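Local atomic coordinates of probable glutathione reductase (Sinorhizobium meliloti, PDB entry 4DNA), a protein that probably catalyses the NADPH-dependent reduction of glutathione disulfide to glutathione, as a homodimeric flavoenzyme carrying one FAD per subunit. Residues 195-200 and 225-230; 231-236 and 248-253; 242-247 and 254-259. All blocks are in the same frame, centred on the assembly; numbering follows the deposited sequence.

Contact 1: residues 195-200 and 225-230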
loop_
_atom_site.group_PDB
_atom_site.type_symbol
_atom_site.label_atom_id
_atom_site.label_comp_id
_atom_site.label_asym_id
_atom_site.label_seq_id
_atom_site.Cartn_x
_atom_site.Cartn_y
_atom_site.Cartn_z
ATOM N N LYS A 195 -18.897 16.255 16.097
ATOM C CA LYS A 195 -20.077 16.256 15.234
ATOM C C LYS A 195 -19.746 17.097 14.000
ATOM O O LYS A 195 -19.628 18.317 14.094
ATOM C CB LYS A 195 -21.279 16.825 15.992
ATOM C CG LYS A 195 -22.492 17.169 15.138
ATOM C CD LYS A 195 -23.433 15.984 14.970
ATOM C CE LYS A 195 -24.709 16.383 14.229
ATOM N NZ LYS A 195 -24.507 16.400 12.751
ATOM N N THR A 196 -19.566 16.438 12.856
ATOM C CA THR A 196 -19.016 17.094 11.654
ATOM C C THR A 196 -20.048 17.366 10.557
ATOM O O THR A 196 -20.788 16.473 10.175
ATOM C CB THR A 196 -17.846 16.275 11.056
ATOM O OG1 THR A 196 -16.741 16.280 11.963
ATOM C CG2 THR A 196 -17.380 16.856 9.727
ATOM N N THR A 197 -20.085 18.595 10.044
ATOM C CA THR A 197 -20.921 18.919 8.875
ATOM C C THR A 197 -20.092 19.589 7.781
ATOM O O THR A 197 -19.298 20.488 8.055
ATOM C CB THR A 197 -22.103 19.842 9.240
ATOM O OG1 THR A 197 -22.685 19.421 10.477
ATOM C CG2 THR A 197 -23.157 19.831 8.155
ATOM N N LEU A 198 -20.284 19.150 6.543
ATOM C CA LEU A 198 -19.557 19.706 5.393
ATOM C C LEU A 198 -20.518 20.352 4.395
ATOM O O LEU A 198 -21.535 19.746 4.024
ATOM C CB LEU A 198 -18.727 18.605 4.715
ATOM C CG LEU A 198 -17.940 18.868 3.433
ATOM C CD1 LEU A 198 -16.660 19.659 3.665
ATOM C CD2 LEU A 198 -17.596 17.524 2.835
ATOM N N ILE A 199 -20.206 21.579 3.976
ATOM C CA ILE A 199 -21.054 22.292 3.015
ATOM C C ILE A 199 -20.260 22.844 1.827
ATOM O O ILE A 199 -19.124 23.311 1.965
ATOM C CB ILE A 199 -21.915 23.375 3.696
ATOM C CG1 ILE A 199 -22.969 23.928 2.725
ATOM C CG2 ILE A 199 -21.043 24.464 4.306
ATOM C CD1 ILE A 199 -23.850 25.028 3.294
ATOM N N TYR A 200 -20.876 22.769 0.652
ATOM C CA TYR A 200 -20.188 23.038 -0.599
ATOM C C TYR A 200 -21.142 23.602 -1.619
ATOM O O TYR A 200 -22.264 23.149 -1.733
ATOM C CB TYR A 200 -19.590 21.741 -1.141
ATOM C CG TYR A 200 -18.703 21.897 -2.369
ATOM C CD1 TYR A 200 -17.856 23.024 -2.540
ATOM C CD2 TYR A 200 -18.680 20.901 -3.347
ATOM C CE1 TYR A 200 -17.036 23.149 -3.662
ATOM C CE2 TYR A 200 -17.859 21.016 -4.467
ATOM C CZ TYR A 200 -17.040 22.132 -4.626
ATOM O OH TYR A 200 -16.229 22.194 -5.750
ATOM N N GLY A 225 -21.945 9.029 9.347
ATOM C CA GLY A 225 -22.421 10.087 10.229
ATOM C C GLY A 225 -21.878 11.466 9.921
ATOM O O GLY A 225 -21.798 12.319 10.800
ATOM N N ILE A 226 -21.490 11.703 8.677
ATOM C CA ILE A 226 -21.119 13.058 8.285
ATOM C C ILE A 226 -22.236 13.666 7.435
ATOM O O ILE A 226 -22.668 13.083 6.437
ATOM C CB ILE A 226 -19.728 13.123 7.605
ATOM C CG1 ILE A 226 -18.670 12.492 8.529
ATOM C CG2 ILE A 226 -19.375 14.564 7.255
ATOM C CD1 ILE A 226 -17.255 12.446 7.986
ATOM N N ARG A 227 -22.729 14.818 7.866
ATOM C CA ARG A 227 -23.758 15.499 7.123
ATOM C C ARG A 227 -23.076 16.253 5.994
ATOM O O ARG A 227 -22.179 17.067 6.238
ATOM C CB ARG A 227 -24.532 16.452 8.031
ATOM C CG ARG A 227 -25.947 16.718 7.562
ATOM C CD ARG A 227 -26.467 18.036 8.106
ATOM N NE ARG A 227 -27.779 18.368 7.550
ATOM C CZ ARG A 227 -28.529 19.409 7.925
ATOM N NH1 ARG A 227 -28.106 20.247 8.872
ATOM N NH2 ARG A 227 -29.712 19.619 7.345
ATOM N N ILE A 228 -23.460 15.956 4.757
ATOM C CA ILE A 228 -22.947 16.710 3.623
ATOM C C ILE A 228 -24.087 17.484 3.003
ATOM O O ILE A 228 -25.171 16.955 2.821
ATOM C CB ILE A 228 -22.261 15.831 2.555
ATOM C CG1 ILE A 228 -21.270 14.860 3.204
ATOM C CG2 ILE A 228 -21.561 16.693 1.502
ATOM C CD1 ILE A 228 -20.707 13.851 2.225
ATOM N N LEU A 229 -23.819 18.747 2.709
ATOM C CA LEU A 229 -24.785 19.638 2.124
ATOM C C LEU A 229 -24.231 20.213 0.824
ATOM O O LEU A 229 -23.328 21.055 0.824
ATOM C CB LEU A 229 -25.154 20.739 3.120
ATOM C CG LEU A 229 -25.768 20.202 4.420
ATOM C CD1 LEU A 229 -26.014 21.297 5.445
ATOM C CD2 LEU A 229 -27.048 19.423 4.140
ATOM N N CYS A 230 -24.776 19.731 -0.285
ATOM C CA CYS A 230 -24.351 20.153 -1.606
ATOM C C CYS A 230 -25.163 21.345 -2.141
ATOM O O CYS A 230 -26.232 21.664 -1.616
ATOM C CB CYS A 230 -24.388 18.954 -2.564
ATOM S SG CYS A 230 -22.838 18.019 -2.573
HETATM O O HOH W 1 -19.990 13.602 12.843
#

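Contact 2: residues 231-236 and 248-253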
loop_
_atom_site.group_PDB
_atom_site.type_symbol
_atom_site.label_atom_id
_atom_site.label_comp_id
_atom_site.label_asym_id
_atom_site.label_seq_id
_atom_site.Cartn_x
_atom_site.Cartn_y
_atom_site.Cartn_z
ATOM N N GLU A 231 -24.623 21.997 -3.172
ATOM C CA GLU A 231 -25.299 23.071 -3.901
ATOM C C GLU A 231 -25.779 24.163 -2.967
ATOM O O GLU A 231 -26.921 24.610 -3.062
ATOM C CB GLU A 231 -26.504 22.541 -4.697
ATOM C CG GLU A 231 -26.263 21.291 -5.538
ATOM C CD GLU A 231 -27.261 21.152 -6.670
ATOM O OE1 GLU A 231 -28.080 22.072 -6.860
ATOM O OE2 GLU A 231 -27.222 20.133 -7.385
ATOM N N ASP A 232 -24.906 24.588 -2.061
ATOM C CA ASP A 232 -25.290 25.544 -1.029
ATOM C C ASP A 232 -24.097 26.335 -0.525
ATOM O O ASP A 232 -22.957 25.922 -0.690
ATOM C CB ASP A 232 -25.965 24.813 0.129
ATOM C CG ASP A 232 -26.852 25.716 0.959
ATOM O OD1 ASP A 232 -27.045 26.904 0.607
ATOM O OD2 ASP A 232 -27.359 25.219 1.983
ATOM N N ILE A 233 -24.392 27.461 0.116
ATOM C CA ILE A 233 -23.416 28.487 0.451
ATOM C C ILE A 233 -23.740 29.035 1.842
ATOM O O ILE A 233 -24.898 28.977 2.276
ATOM C CB ILE A 233 -23.468 29.606 -0.632
ATOM C CG1 ILE A 233 -22.090 30.236 -0.859
ATOM C CG2 ILE A 233 -24.552 30.649 -0.356
ATOM C CD1 ILE A 233 -21.933 30.862 -2.239
ATOM N N ILE A 234 -22.740 29.563 2.545
ATOM C CA ILE A 234 -23.005 30.304 3.795
ATOM C C ILE A 234 -23.308 31.791 3.520
ATOM O O ILE A 234 -22.460 32.498 2.969
ATOM C CB ILE A 234 -21.853 30.151 4.818
ATOM C CG1 ILE A 234 -21.795 28.718 5.335
ATOM C CG2 ILE A 234 -22.033 31.098 5.998
ATOM C CD1 ILE A 234 -20.554 28.398 6.132
ATOM N N GLN A 235 -24.521 32.241 3.881
ATOM C CA GLN A 235 -24.946 33.652 3.738
ATOM C C GLN A 235 -24.114 34.563 4.654
ATOM O O GLN A 235 -23.601 35.603 4.218
ATOM C CB GLN A 235 -26.444 33.867 4.074
ATOM C CG GLN A 235 -27.455 32.862 3.531
ATOM C CD GLN A 235 -27.949 33.179 2.132
ATOM O OE1 GLN A 235 -27.159 33.412 1.217
ATOM N NE2 GLN A 235 -29.266 33.164 1.953
ATOM N N SER A 236 -24.001 34.160 5.925
ATOM C CA SER A 236 -23.271 34.909 6.959
ATOM C C SER A 236 -23.038 34.070 8.215
ATOM O O SER A 236 -23.796 33.136 8.508
ATOM C CB SER A 236 -24.042 36.161 7.353
ATOM O OG SER A 236 -25.245 35.790 7.989
ATOM N N THR A 248 -25.607 31.037 8.631
ATOM C CA THR A 248 -26.835 31.158 7.839
ATOM C C THR A 248 -26.651 30.607 6.427
ATOM O O THR A 248 -25.651 30.858 5.756
ATOM C CB THR A 248 -27.351 32.615 7.817
ATOM O OG1 THR A 248 -27.418 33.101 9.164
ATOM C CG2 THR A 248 -28.740 32.728 7.180
ATOM N N THR A 249 -27.641 29.848 5.993
ATOM C CA THR A 249 -27.560 29.093 4.771
ATOM C C THR A 249 -28.712 29.509 3.885
ATOM O O THR A 249 -29.766 29.880 4.393
ATOM C CB THR A 249 -27.663 27.604 5.116
ATOM O OG1 THR A 249 -26.459 27.194 5.777
ATOM C CG2 THR A 249 -27.852 26.779 3.899
HETATM N N MSE A 250 -28.507 29.470 2.570
HETATM C CA MSE A 250 -29.602 29.703 1.620
HETATM C C MSE A 250 -30.651 28.646 1.824
HETATM O O MSE A 250 -31.842 28.947 2.002
HETATM C CB MSE A 250 -29.138 29.546 0.175
HETATM C CG MSE A 250 -28.562 30.802 -0.474
HETATM SE SE MSE A 250 -28.580 30.538 -2.436
HETATM C CE MSE A 250 -26.656 30.651 -2.898
ATOM N N LYS A 251 -30.192 27.395 1.844
ATOM C CA LYS A 251 -31.068 26.240 1.715
ATOM C C LYS A 251 -31.359 25.441 2.998
ATOM O O LYS A 251 -32.464 24.929 3.163
ATOM C CB LYS A 251 -30.545 25.332 0.607
ATOM C CG LYS A 251 -30.405 26.052 -0.727
ATOM C CD LYS A 251 -30.246 25.085 -1.886
ATOM C CE LYS A 251 -30.064 25.846 -3.188
ATOM N NZ LYS A 251 -29.791 24.924 -4.323
ATOM N N HIS A 252 -30.397 25.340 3.907
ATOM C CA HIS A 252 -30.598 24.507 5.093
ATOM C C HIS A 252 -30.719 25.288 6.375
ATOM O O HIS A 252 -30.281 24.821 7.429
ATOM C CB HIS A 252 -29.499 23.456 5.194
ATOM C CG HIS A 252 -29.286 22.660 3.915
ATOM N ND1 HIS A 252 -28.447 23.063 2.935
ATOM C CD2 HIS A 252 -29.831 21.448 3.487
ATOM C CE1 HIS A 252 -28.459 22.164 1.935
ATOM N NE2 HIS A 252 -29.306 21.176 2.273
ATOM N N GLY A 253 -31.338 26.474 6.299
ATOM C CA GLY A 253 -31.561 27.346 7.471
ATOM C C GLY A 253 -30.278 27.744 8.196
ATOM O O GLY A 253 -29.223 27.926 7.566
#

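Contact 3: residues 242-247 and 254-259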
loop_
_atom_site.group_PDB
_atom_site.type_symbol
_atom_site.label_atom_id
_atom_site.label_comp_id
_atom_site.label_asym_id
_atom_site.label_seq_id
_atom_site.Cartn_x
_atom_site.Cartn_y
_atom_site.Cartn_z
ATOM N N ASP A 242 -23.382 31.915 23.763
ATOM C CA ASP A 242 -22.445 30.963 24.381
ATOM C C ASP A 242 -21.060 30.868 23.742
ATOM O O ASP A 242 -20.279 29.990 24.103
ATOM C CB ASP A 242 -23.077 29.571 24.449
ATOM C CG ASP A 242 -24.414 29.572 25.159
ATOM O OD1 ASP A 242 -24.629 30.395 26.082
ATOM O OD2 ASP A 242 -25.255 28.735 24.786
ATOM N N GLY A 243 -20.758 31.764 22.805
ATOM C CA GLY A 243 -19.489 31.718 22.070
ATOM C C GLY A 243 -19.519 30.846 20.819
ATOM O O GLY A 243 -18.623 30.929 19.973
ATOM N N ARG A 244 -20.552 30.011 20.708
ATOM C CA ARG A 244 -20.770 29.168 19.538
ATOM C C ARG A 244 -21.111 29.989 18.300
ATOM O O ARG A 244 -21.522 31.142 18.415
ATOM C CB ARG A 244 -21.873 28.144 19.818
ATOM C CG ARG A 244 -21.339 26.831 20.354
ATOM C CD ARG A 244 -22.402 25.755 20.391
ATOM N NE ARG A 244 -23.011 25.643 21.713
ATOM C CZ ARG A 244 -22.617 24.788 22.652
ATOM N NH1 ARG A 244 -23.234 24.761 23.822
ATOM N NH2 ARG A 244 -21.615 23.950 22.417
ATOM N N ARG A 245 -20.936 29.388 17.124
ATOM C CA ARG A 245 -21.156 30.077 15.855
ATOM C C ARG A 245 -22.428 29.649 15.151
ATOM O O ARG A 245 -22.689 28.458 14.946
ATOM C CB ARG A 245 -19.960 29.899 14.921
ATOM C CG ARG A 245 -18.775 30.791 15.252
ATOM C CD ARG A 245 -17.869 30.186 16.315
ATOM N NE ARG A 245 -16.622 30.939 16.408
ATOM C CZ ARG A 245 -16.412 31.954 17.240
ATOM N NH1 ARG A 245 -15.255 32.580 17.221
ATOM N NH2 ARG A 245 -17.351 32.351 18.093
ATOM N N VAL A 246 -23.220 30.648 14.791
ATOM C CA VAL A 246 -24.430 30.427 14.035
ATOM C C VAL A 246 -24.143 30.821 12.597
ATOM O O VAL A 246 -23.736 31.953 12.327
ATOM C CB VAL A 246 -25.602 31.257 14.580
ATOM C CG1 VAL A 246 -26.896 30.859 13.887
ATOM C CG2 VAL A 246 -25.725 31.067 16.083
ATOM N N ALA A 247 -24.339 29.873 11.685
ATOM C CA ALA A 247 -24.108 30.099 10.270
ATOM C C ALA A 247 -25.413 30.052 9.505
ATOM O O ALA A 247 -26.220 29.141 9.700
ATOM C CB ALA A 247 -23.157 29.058 9.730
ATOM N N GLU A 254 -30.353 27.859 9.522
ATOM C CA GLU A 254 -29.176 28.232 10.316
ATOM C C GLU A 254 -28.602 27.093 11.160
ATOM O O GLU A 254 -29.320 26.448 11.923
ATOM C CB GLU A 254 -29.443 29.487 11.164
ATOM C CG GLU A 254 -30.662 29.439 12.081
ATOM C CD GLU A 254 -31.063 30.813 12.584
ATOM O OE1 GLU A 254 -30.449 31.812 12.154
ATOM O OE2 GLU A 254 -32.002 30.901 13.405
ATOM N N ILE A 255 -27.300 26.863 11.010
ATOM C CA ILE A 255 -26.624 25.752 11.675
ATOM C C ILE A 255 -25.690 26.285 12.745
ATOM O O ILE A 255 -24.852 27.167 12.477
ATOM C CB ILE A 255 -25.790 24.877 10.699
ATOM C CG1 ILE A 255 -26.324 24.965 9.271
ATOM C CG2 ILE A 255 -25.746 23.430 11.176
ATOM C CD1 ILE A 255 -25.764 23.914 8.337
ATOM N N VAL A 256 -25.823 25.751 13.955
ATOM C CA VAL A 256 -24.952 26.179 15.040
ATOM C C VAL A 256 -23.836 25.169 15.222
ATOM O O VAL A 256 -24.083 23.965 15.223
ATOM C CB VAL A 256 -25.718 26.380 16.365
ATOM C CG1 VAL A 256 -24.831 27.103 17.368
ATOM C CG2 VAL A 256 -26.997 27.182 16.152
ATOM N N ALA A 257 -22.605 25.651 15.351
ATOM C CA ALA A 257 -21.465 24.764 15.634
ATOM C C ALA A 257 -20.421 25.471 16.476
ATOM O O ALA A 257 -20.386 26.703 16.517
ATOM C CB ALA A 257 -20.847 24.252 14.345
ATOM N N ASP A 258 -19.580 24.694 17.156
ATOM C CA ASP A 258 -18.478 25.260 17.933
ATOM C C ASP A 258 -17.476 26.039 17.059
ATOM O O ASP A 258 -17.051 27.132 17.412
ATOM C CB ASP A 258 -17.784 24.180 18.762
ATOM C CG ASP A 258 -18.553 23.822 20.022
ATOM O OD1 ASP A 258 -19.173 24.718 20.621
ATOM O OD2 ASP A 258 -18.532 22.646 20.435
ATOM N N GLN A 259 -17.116 25.485 15.907
ATOM C CA GLN A 259 -16.225 26.176 14.973
ATOM C C GLN A 259 -16.791 26.107 13.558
ATOM O O GLN A 259 -17.501 25.145 13.205
ATOM C CB GLN A 259 -14.815 25.573 14.998
ATOM C CG GLN A 259 -14.162 25.523 16.370
ATOM C CD GLN A 259 -13.555 26.850 16.798
ATOM O OE1 GLN A 259 -13.094 27.639 15.979
ATOM N NE2 GLN A 259 -13.544 27.090 18.093
HETATM O O HOH W 2 -13.125 30.414 16.857
#

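Contact 1: residues 195-200 and 225-230
Strand 195-199 and strand 227-229 run side by side in the same direction, joined through helix 211-223 as a beta-alpha-beta crossover of the Rossmann-type NAD(P)-binding region. Leu198 is held through both its backbone N and O: N donates to Arg227 O at 2.8 Å, almost straight at 176°, while O receives Leu229 N at 2.8 Å. Tyr200 N continues the pattern to Leu229 O (3.0 Å), whereas the first bond, Arg227 N to Thr196 O, is long and weak. Before it, a water accepts from Thr196 N and donates to Gly225 O.

Side chains alternate between two faces. On one, Thr197 carries CG2 anti to its backbone N, which lays that methyl alongside Arg227 CB (3.7 Å) with the two side chains pointing the same way. Arg227 leaves the backbone with CG anti to N (chi1 -154°) and stays extended to NE; Leu229 CD1 lies 3.9 Å above the guanidinium plane, over its centre. Ile199 crosses Leu229 obliquely and sets CG1 3.9 Å from Leu229 CB, CG1 again being anti to N. The other face belongs to Leu198 and Ile228. Leu198 CD2 comes to 4.3 Å from Ile228 CG2, and both residues lean on Met221 of helix 211-223. Thr196 and Ile226 run abreast, their CG2 methyls meeting, while Thr196 OG1 turns back to Val194 O. At the end of the strand Tyr200 lies against Gly178, predicted to bind the dinucleotide.

Polar and apolar work are thus divided: parallel backbone bonding fixes the register, methyl and methylene groups fill both faces, and the one charged group brought into these side-chain contacts, the guanidinium of Arg227, is reached over a face by a leucine methyl.

Contact 2: residues 231-236 and 248-253
Lys251 stretches along residues 231-232 in a nearly fully extended chain, started by a chi1 of -56° that puts CG anti to the carbonyl carbon. Its CB and CG pass the carboxylate of Asp232, CG standing 3.7 Å from Asp232 OD1. Beyond them CD and CE run beside the carbonyl of Glu231, and NZ donates to Glu231 O at 3.2 Å, in the carbonyl plane.

The Asp232 carboxylate reaches across to the turn at residues 250-253. OD1 takes the backbone N of Ile233 at 2.8 Å, met from above the carboxylate plane, and weakly that of Lys251. OD2 approaches the His252 ring at its edge and accepts from ND1 at 2.6 Å, although its place is less certain; the carboxylate and ring planes stand 47° apart. Such a pairing would be expected to favour a protonated imidazole. An alanine at Asp232 would remove the acceptor of His252 ND1 and, weakly, of Lys251 N, and would probably loosen the hold on the turn.

Pairing begins at the non-hydrogen-bonded pair Ile234-Thr249; Gln235 and Ser236 then together face Thr248 in a beta bulge, Gln235 N donating to Thr248 O and Thr248 N to Ser236 O (2.8 Å). Gln235, bent at chi2, lays its amide across the CG of Met250, present as selenomethionine.

The hairpin of strands 234-239 and 245-249 rests on the parallel sheet: Ile234 packs on Leu174 and Ala176 of strand 172-176, while the backbones of Glu231 and Asp232 bond to Gly202 and Tyr200 just past strand 195-199.

Contact 3: residues 242-247 and 254-259
This beta hairpin forms the second half of a three-stranded antiparallel meander, the excursion from the parallel sheet characteristic of the dinucleotide-binding domains of this reductase family. Strands 245-247 and 254-257 run antiparallel at 157°, and the contact is carried mainly by Arg245, Arg244 and Asp258, clustered at the end remote from the turn.

Arg245 is gripped through its backbone: its N donates to Ala257 O and its O accepts Ala257 N, each at 2.8 Å, making a hydrogen-bonded pair. The side chain starts with CG anti to the carbonyl carbon and bends at chi2 (85°), which brings CD to 3.3 Å from Asp258 O. NE makes a weak bond to Leu156 O.

Arg244 and Asp258 lie side by side, pointing the same way. The arginine chain bends at chi3, so that its methylenes pass the carboxylate and NH2 then turns onto it, forming a salt bridge to Asp258 OD1 at 3.1 Å. That oxygen offers its syn lone pair, but lies 28° out of the guanidinium plane. Glu171 ties the pair to the start of strand 172-176: its carboxylate also binds Arg244 NH2, and its backbone N donates to Asp258 OD2. The positive guanidinium is thus shared by two acids, which probably keeps both ionised.

Toward the turn, Ala247 and Ile255 form a second hydrogen-bonded pair, with Ile255 N to Ala247 O at 2.8 Å. Between the two pairs, Val246 and Val256 stand abreast, CG2 to CG2 at 4.1 Å. The Arg244 side chain crosses that of Val256 at about a right angle, CB beside CG1. Beyond Asp258, a water donates to Gln259 OE1 at 2.9 Å and weakly accepts from Arg245 NH1.

Contact 1 closes before the other two open, whereas the segments of contacts 2 and 3 alternate along the chain because both use strand 245-249. That strand is the middle one of the three-stranded antiparallel sheet, while contact 1 is the edge of the four-stranded parallel sheet. The centres lie about 12 Å (contacts 1 and 2) and about 14 Å (contact 3 from either) apart. Leu229 touches His252 in the loop and, by CD1, Ile255 CD1 of the antiparallel sheet at 3.9 Å, and the backbones of Tyr200 and Asp232 probably hydrogen-bond. The meander packs against the parallel sheet, to which the chain returns at strand 259-262, as an insertion between strands of the probable dinucleotide-binding domain.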